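Local coordinates for protein nicotinamide-nucleotide adenylyltransferase NadR family / Ribosylnicotinamide kinase (Lactococcus lactis subsp. cremoris, PDB 6GYE) that probably phosphorylates nicotinamide riboside, which it binds, and adenylylates the resulting mononucleotide on the way to NAD+, at residues D230-A233 with R234-T237; R266-A269 with K270-P274; E276-E279 with Q280-L284. All coordinates share one frame; numbering follows the deposited sequence.

In the fold
All three contacts are short runs of about two turns, contact 2 running on past the end of its helix, in the P-loop NTPase part of the chain, probably the kinase. They sit on three helices packed together: 229-247 for contact 1, 262-272 for contact 2, 275-290 for contact 3. Tyr-232 of contact 1 joins them, lying against Leu-273 of contact 2 and Leu-281 of contact 3. Each is partly buried, contact 2 with most buried residues and contact 3 with fewest. Their chemistry follows: aromatic and aliphatic in contact 2, divided between an apolar face and a charged one in contact 1, largely acidic in contact 3. Arg-266 and Glu-282 join contacts 2 and 3 by a salt bridge.

Contact 1: D230-A233 with R234-T237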
loop_
_atom_site.group_PDB
_atom_site.type_symbol
_atom_site.label_atom_id
_atom_site.label_comp_id
_atom_site.label_asym_id
_atom_site.label_seq_id
_atom_site.Cartn_x
_atom_site.Cartn_y
_atom_site.Cartn_z
ATOM N N ASP A 230 23.864 -10.129 15.910
ATOM C CA ASP A 230 23.891 -9.016 14.975
ATOM C C ASP A 230 23.571 -9.469 13.559
ATOM O O ASP A 230 22.984 -8.704 12.783
ATOM C CB ASP A 230 25.248 -8.337 15.043
ATOM C CG ASP A 230 25.310 -7.101 14.205
ATOM O OD1 ASP A 230 24.461 -6.204 14.402
ATOM O OD2 ASP A 230 26.218 -7.025 13.357
ATOM N N ASP A 231 23.933 -10.707 13.212
ATOM C CA ASP A 231 23.519 -11.258 11.932
ATOM C C ASP A 231 21.999 -11.336 11.842
ATOM O O ASP A 231 21.408 -10.968 10.818
ATOM C CB ASP A 231 24.134 -12.641 11.751
ATOM C CG ASP A 231 25.648 -12.611 11.802
ATOM O OD1 ASP A 231 26.249 -11.831 11.035
ATOM O OD2 ASP A 231 26.227 -13.365 12.612
ATOM N N TYR A 232 21.351 -11.819 12.913
ATOM C CA TYR A 232 19.898 -11.915 12.912
ATOM C C TYR A 232 19.273 -10.545 12.723
ATOM O O TYR A 232 18.328 -10.390 11.942
ATOM C CB TYR A 232 19.404 -12.587 14.199
ATOM C CG TYR A 232 19.575 -14.088 14.173
ATOM C CD1 TYR A 232 18.632 -14.901 13.554
ATOM C CD2 TYR A 232 20.688 -14.694 14.749
ATOM C CE1 TYR A 232 18.780 -16.282 13.504
ATOM C CE2 TYR A 232 20.851 -16.076 14.710
ATOM C CZ TYR A 232 19.893 -16.862 14.086
ATOM O OH TYR A 232 20.040 -18.228 14.035
ATOM N N ALA A 233 19.827 -9.530 13.389
ATOM C CA ALA A 233 19.311 -8.182 13.217
ATOM C C ALA A 233 19.397 -7.761 11.762
ATOM O O ALA A 233 18.427 -7.238 11.196
ATOM C CB ALA A 233 20.076 -7.204 14.101
ATOM N N ARG A 234 20.551 -7.995 11.129
ATOM C CA ARG A 234 20.700 -7.626 9.725
ATOM C C ARG A 234 19.780 -8.444 8.824
ATOM O O ARG A 234 19.324 -7.938 7.791
ATOM C CB ARG A 234 22.162 -7.767 9.293
ATOM C CG ARG A 234 22.982 -6.507 9.574
ATOM C CD ARG A 234 24.463 -6.734 9.369
ATOM N NE ARG A 234 25.243 -5.586 9.823
ATOM C CZ ARG A 234 25.832 -4.710 9.017
ATOM N NH1 ARG A 234 25.747 -4.860 7.699
ATOM N NH2 ARG A 234 26.518 -3.692 9.533
ATOM N N MET A 235 19.479 -9.691 9.199
ATOM C CA MET A 235 18.518 -10.467 8.425
ATOM C C MET A 235 17.096 -9.947 8.594
ATOM O O MET A 235 16.296 -10.029 7.658
ATOM C CB MET A 235 18.610 -11.945 8.803
ATOM C CG MET A 235 19.818 -12.605 8.178
ATOM S SD MET A 235 20.072 -14.330 8.583
ATOM C CE MET A 235 19.540 -14.332 10.267
ATOM N N ILE A 236 16.762 -9.383 9.754
ATOM C CA ILE A 236 15.430 -8.808 9.913
ATOM C C ILE A 236 15.235 -7.656 8.934
ATOM O O ILE A 236 14.322 -7.675 8.100
ATOM C CB ILE A 236 15.193 -8.365 11.366
ATOM C CG1 ILE A 236 15.184 -9.584 12.286
ATOM C CG2 ILE A 236 13.884 -7.598 11.481
ATOM C CD1 ILE A 236 15.448 -9.268 13.724
ATOM N N THR A 237 16.116 -6.652 8.987
ATOM C CA THR A 237 15.918 -5.506 8.105
ATOM C C THR A 237 16.174 -5.876 6.647
ATOM O O THR A 237 15.516 -5.338 5.745
ATOM C CB THR A 237 16.804 -4.337 8.538
ATOM O OG1 THR A 237 18.151 -4.663 8.273
ATOM C CG2 THR A 237 16.679 -4.110 10.029
#
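Met-235 lays its terminal methyl against the ring of Tyr-232, three residues back on the same helix, and this is the close-packed half of the contact. The two side chains run side by side in the same direction, and CE of Met-235 comes to 3.5 Å from CD1 of Tyr-232. A bend at the last torsion of the methionine, chi3 -37°, folds CE back so that it also touches the tyrosine's CA. Both residues are buried: the ring packs on Tyr-268 and Leu-273, while Leu-281 of helix 275-290 touches the tyrosine's CB, and Met-235 reaches Tyr-212 and Ala-213 of helix 212-220. Long, flexible methionine suits a place where it must fit round a rigid ring. Ile-236 continues the apolar side, its CG1 3.3 Å from the carbonyl O of Tyr-232, the same O that accepts the Ile-236 N-H.

The solvent side is looser. Asp-230 and Arg-234 are both exposed and one turn apart, and OD2 of the aspartate stands 3.9 Å from NE of the arginine, a long salt bridge, and a doubtful one, since the arginine is modelled in two conformations. Asp-231 turns its carboxylate to other partners, the hydroxyl of Tyr-216 and the backbone N of Lys-228.

Beneath both halves run regular i to i+4 backbone bonds, such as Arg-234 N to Asp-230 O at 3.0 Å. The helix is thus amphipathic: dispersion contacts and the fit of aromatic, sulfur and branched groups hold its inner face, whereas the charged pair, long and not fixed in one pose, probably adds at most a modest electrostatic attraction.

Contact 2: R266-A269 with K270-P274; sequences RVYA and KLYLP
The rings of Tyr-268 and Tyr-272, one helical turn apart, lie side by side and point the same way, meeting at their rims: CE2 of Tyr-272 is 3.7 Å from CD1 of Tyr-268, and each of these atoms lies near the plane of the other ring. One face of the Tyr-272 ring carries CB of Leu-271, 3.8 Å above the plane and offset toward the rim. Trp-316 stacks on Tyr-268 and also meets the ring of Tyr-272. With CG anti to the carbonyl carbon (chi1 -60°), Tyr-272 swings its CD2 to 3.2 Å from the carbonyl O of Tyr-268. An alanine in place of Tyr-272 would probably leave the rim of Tyr-268 without this neighbour and Trp-316 without the ring it meets here.

Here helix 262-272 of the P-loop NTPase fold comes to its end. Ala-269 O still accepts the N-H of Leu-273, at 2.9 Å, although Leu-273 is the first residue to leave helical angles, and Pro-274 then takes the N-cap position of helix 275-290. Small Ala-269 suits the crowded inner side, its CB 3.9 Å from CD1 of Leu-273 and also against Phe-278. Farther round the helix, Val-267 CG1 and Leu-271 CD1 approach only to 4.3 Å. Arg-266, extended as far as NE, sends its guanidinium to Glu-282 and Glu-333, and the amine of exposed Lys-270 lies 5.2 Å, NZ to NH2, from that arginine.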
loop_
_atom_site.group_PDB
_atom_site.type_symbol
_atom_site.label_atom_id
_atom_site.label_comp_id
_atom_site.label_asym_id
_atom_site.label_seq_id
_atom_site.Cartn_x
_atom_site.Cartn_y
_atom_site.Cartn_z
ATOM N N ARG A 266 12.320 -14.846 13.367
ATOM C CA ARG A 266 12.094 -14.879 14.806
ATOM C C ARG A 266 12.018 -16.304 15.329
ATOM O O ARG A 266 12.352 -16.557 16.491
ATOM C CB ARG A 266 10.821 -14.102 15.158
ATOM C CG ARG A 266 10.662 -13.815 16.649
ATOM C CD ARG A 266 9.408 -12.973 16.941
ATOM N NE ARG A 266 9.235 -12.696 18.372
ATOM C CZ ARG A 266 8.446 -13.394 19.182
ATOM N NH1 ARG A 266 7.749 -14.411 18.707
ATOM N NH2 ARG A 266 8.343 -13.070 20.464
ATOM N N VAL A 267 11.575 -17.244 14.505
ATOM C CA VAL A 267 11.588 -18.632 14.931
ATOM C C VAL A 267 13.023 -19.122 15.085
ATOM O O VAL A 267 13.382 -19.719 16.108
ATOM C CB VAL A 267 10.786 -19.503 13.950
ATOM C CG1 VAL A 267 10.978 -20.966 14.289
ATOM C CG2 VAL A 267 9.294 -19.120 13.980
ATOM N N TYR A 268 13.876 -18.857 14.084
ATOM C CA TYR A 268 15.274 -19.266 14.206
ATOM C C TYR A 268 15.938 -18.613 15.409
ATOM O O TYR A 268 16.631 -19.288 16.183
ATOM C CB TYR A 268 16.049 -18.945 12.932
ATOM C CG TYR A 268 15.730 -19.870 11.786
ATOM C CD1 TYR A 268 15.907 -21.247 11.910
ATOM C CD2 TYR A 268 15.244 -19.373 10.577
ATOM C CE1 TYR A 268 15.600 -22.107 10.864
ATOM C CE2 TYR A 268 14.953 -20.226 9.512
ATOM C CZ TYR A 268 15.126 -21.589 9.664
ATOM O OH TYR A 268 14.832 -22.435 8.616
ATOM N N ALA A 269 15.716 -17.307 15.597
ATOM C CA ALA A 269 16.317 -16.616 16.734
ATOM C C ALA A 269 15.890 -17.249 18.052
ATOM O O ALA A 269 16.728 -17.483 18.934
ATOM C CB ALA A 269 15.950 -15.131 16.714
ATOM N N LYS A 270 14.597 -17.563 18.190
ATOM C CA LYS A 270 14.108 -18.160 19.431
ATOM C C LYS A 270 14.764 -19.509 19.680
ATOM O O LYS A 270 15.106 -19.838 20.820
ATOM C CB LYS A 270 12.580 -18.292 19.393
ATOM C CG LYS A 270 11.948 -18.778 20.692
ATOM C CD LYS A 270 12.172 -17.783 21.838
ATOM C CE LYS A 270 11.267 -18.060 23.037
ATOM N NZ LYS A 270 9.959 -17.314 22.941
ATOM N N LEU A 271 14.980 -20.288 18.619
ATOM C CA LEU A 271 15.529 -21.630 18.773
ATOM C C LEU A 271 17.024 -21.631 19.026
ATOM O O LEU A 271 17.521 -22.521 19.718
ATOM C CB LEU A 271 15.241 -22.475 17.538
ATOM C CG LEU A 271 13.781 -22.890 17.373
ATOM C CD1 LEU A 271 13.623 -23.805 16.184
ATOM C CD2 LEU A 271 13.357 -23.583 18.634
ATOM N N TYR A 272 17.767 -20.682 18.462
ATOM C CA TYR A 272 19.218 -20.790 18.469
ATOM C C TYR A 272 19.950 -19.674 19.201
ATOM O O TYR A 272 21.122 -19.858 19.534
ATOM C CB TYR A 272 19.749 -20.869 17.028
ATOM C CG TYR A 272 19.199 -22.062 16.273
ATOM C CD1 TYR A 272 19.598 -23.354 16.592
ATOM C CD2 TYR A 272 18.284 -21.901 15.245
ATOM C CE1 TYR A 272 19.104 -24.451 15.912
ATOM C CE2 TYR A 272 17.781 -22.997 14.558
ATOM C CZ TYR A 272 18.195 -24.267 14.897
ATOM O OH TYR A 272 17.703 -25.359 14.222
ATOM N N LEU A 273 19.321 -18.560 19.476
ATOM C CA LEU A 273 20.088 -17.558 20.200
ATOM C C LEU A 273 19.959 -17.765 21.698
ATOM O O LEU A 273 18.960 -18.309 22.182
ATOM C CB LEU A 273 19.601 -16.155 19.841
ATOM C CG LEU A 273 20.012 -15.526 18.511
ATOM C CD1 LEU A 273 19.338 -14.172 18.361
ATOM C CD2 LEU A 273 21.533 -15.375 18.429
ATOM N N PRO A 274 20.944 -17.316 22.472
ATOM C CA PRO A 274 20.749 -17.246 23.924
ATOM C C PRO A 274 19.583 -16.329 24.260
ATOM O O PRO A 274 19.258 -15.404 23.516
ATOM C CB PRO A 274 22.080 -16.681 24.442
ATOM C CG PRO A 274 23.073 -16.986 23.384
ATOM C CD PRO A 274 22.299 -16.903 22.078
#

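Contact 3: E276-E279 with Q280-L284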
loop_
_atom_site.group_PDB
_atom_site.type_symbol
_atom_site.label_atom_id
_atom_site.label_comp_id
_atom_site.label_asym_id
_atom_site.label_seq_id
_atom_site.Cartn_x
_atom_site.Cartn_y
_atom_site.Cartn_z
ATOM N N GLU A 276 19.150 -13.955 26.332
ATOM C CA GLU A 276 19.448 -12.534 26.442
ATOM C C GLU A 276 19.505 -11.885 25.074
ATOM O O GLU A 276 18.966 -10.793 24.872
ATOM C CB GLU A 276 20.783 -12.329 27.152
ATOM C CG GLU A 276 21.019 -13.251 28.319
ATOM C CD GLU A 276 21.528 -14.616 27.868
ATOM O OE1 GLU A 276 20.793 -15.615 28.044
ATOM O OE2 GLU A 276 22.652 -14.679 27.317
ATOM N N ASP A 277 20.151 -12.550 24.117
ATOM C CA ASP A 277 20.300 -11.972 22.787
ATOM C C ASP A 277 18.969 -11.927 22.067
ATOM O O ASP A 277 18.681 -10.967 21.345
ATOM C CB ASP A 277 21.320 -12.763 21.980
ATOM C CG ASP A 277 22.705 -12.698 22.580
ATOM O OD1 ASP A 277 22.945 -11.845 23.477
ATOM O OD2 ASP A 277 23.544 -13.520 22.164
ATOM N N PHE A 278 18.144 -12.953 22.255
ATOM C CA PHE A 278 16.807 -12.912 21.687
ATOM C C PHE A 278 16.025 -11.744 22.264
ATOM O O PHE A 278 15.463 -10.930 21.520
ATOM C CB PHE A 278 16.082 -14.234 21.934
ATOM C CG PHE A 278 14.695 -14.264 21.372
ATOM C CD1 PHE A 278 14.494 -14.489 20.018
ATOM C CD2 PHE A 278 13.592 -14.063 22.188
ATOM C CE1 PHE A 278 13.225 -14.507 19.487
ATOM C CE2 PHE A 278 12.316 -14.086 21.664
ATOM C CZ PHE A 278 12.131 -14.306 20.313
ATOM N N GLU A 279 16.012 -11.620 23.592
ATOM C CA GLU A 279 15.255 -10.537 24.210
ATOM C C GLU A 279 15.758 -9.180 23.749
ATOM O O GLU A 279 14.985 -8.223 23.667
ATOM C CB GLU A 279 15.299 -10.650 25.733
ATOM C CG GLU A 279 14.253 -11.605 26.285
ATOM C CD GLU A 279 12.829 -11.257 25.816
ATOM O OE1 GLU A 279 12.425 -10.076 25.938
ATOM O OE2 GLU A 279 12.114 -12.161 25.316
ATOM N N GLN A 280 17.036 -9.083 23.406
ATOM C CA GLN A 280 17.553 -7.813 22.925
ATOM C C GLN A 280 17.068 -7.496 21.518
ATOM O O GLN A 280 17.038 -6.322 21.138
ATOM C CB GLN A 280 19.072 -7.809 22.964
ATOM C CG GLN A 280 19.621 -6.422 22.990
ATOM C CD GLN A 280 21.098 -6.403 22.774
ATOM O OE1 GLN A 280 21.865 -7.045 23.511
ATOM N NE2 GLN A 280 21.519 -5.707 21.714
ATOM N N LEU A 281 16.716 -8.510 20.723
ATOM C CA LEU A 281 16.177 -8.268 19.386
ATOM C C LEU A 281 14.665 -8.076 19.368
ATOM O O LEU A 281 14.131 -7.635 18.346
ATOM C CB LEU A 281 16.528 -9.417 18.433
ATOM C CG LEU A 281 18.013 -9.537 18.114
ATOM C CD1 LEU A 281 18.296 -10.760 17.259
ATOM C CD2 LEU A 281 18.438 -8.275 17.415
ATOM N N GLU A 282 13.975 -8.394 20.463
ATOM C CA GLU A 282 12.514 -8.356 20.485
ATOM C C GLU A 282 11.927 -7.033 20.009
ATOM O O GLU A 282 10.971 -7.067 19.218
ATOM C CB GLU A 282 12.019 -8.704 21.898
ATOM C CG GLU A 282 11.681 -10.173 22.117
ATOM C CD GLU A 282 10.469 -10.634 21.310
ATOM O OE1 GLU A 282 10.571 -10.740 20.064
ATOM O OE2 GLU A 282 9.408 -10.884 21.930
ATOM N N PRO A 283 12.408 -5.858 20.439
ATOM C CA PRO A 283 11.829 -4.613 19.901
ATOM C C PRO A 283 11.904 -4.512 18.388
ATOM O O PRO A 283 10.917 -4.126 17.753
ATOM C CB PRO A 283 12.652 -3.520 20.594
ATOM C CG PRO A 283 13.112 -4.157 21.860
ATOM C CD PRO A 283 13.405 -5.577 21.491
ATOM N N LEU A 284 13.039 -4.860 17.784
ATOM C CA LEU A 284 13.134 -4.807 16.329
ATOM C C LEU A 284 12.212 -5.838 15.674
ATOM O O LEU A 284 11.625 -5.569 14.615
ATOM C CB LEU A 284 14.583 -5.003 15.886
ATOM C CG LEU A 284 14.821 -5.082 14.375
ATOM C CD1 LEU A 284 14.384 -3.807 13.652
ATOM C CD2 LEU A 284 16.267 -5.414 14.071
#
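Phe-278 and Glu-282 meet one turn apart near the start of helix 275-290, in the P-loop NTPase fold, where the helix is kinked at Pro-283 and Leu-284, whose N atoms make no bond to the turn before. Leu-281 N donates both to Asp-277 O, at 3.2 Å, and to Phe-278 O, at 2.8 Å, mixing alpha and 3-10 patterns, while the bonds of Glu-282 N to Phe-278 O and Glu-279 O are weak. Proline suits the next position because it has no N-H to give; its CD lies against Glu-279 O.

In van der Waals contact, the Phe-278 ring crosses the Glu-282 side chain obliquely, ring and carboxylate planes 20° apart, with CE2 3.9 Å from CD of the glutamate. CG of Phe-278 is anti to the backbone N (chi1 -180°), which carries the ring over to Ala-269 and Lys-270 of helix 262-272. Apolar Leu-281, also buried, packs on Met-229 and Tyr-232.

Among charges, Glu-279 and Glu-282 probably repel each other mildly, an effect the salt bridge of Glu-282 to Arg-266 may offset. OE2 of Glu-279 lies 4.5 Å from OE2 of Glu-282, the two glutamate carboxylate planes 78° apart.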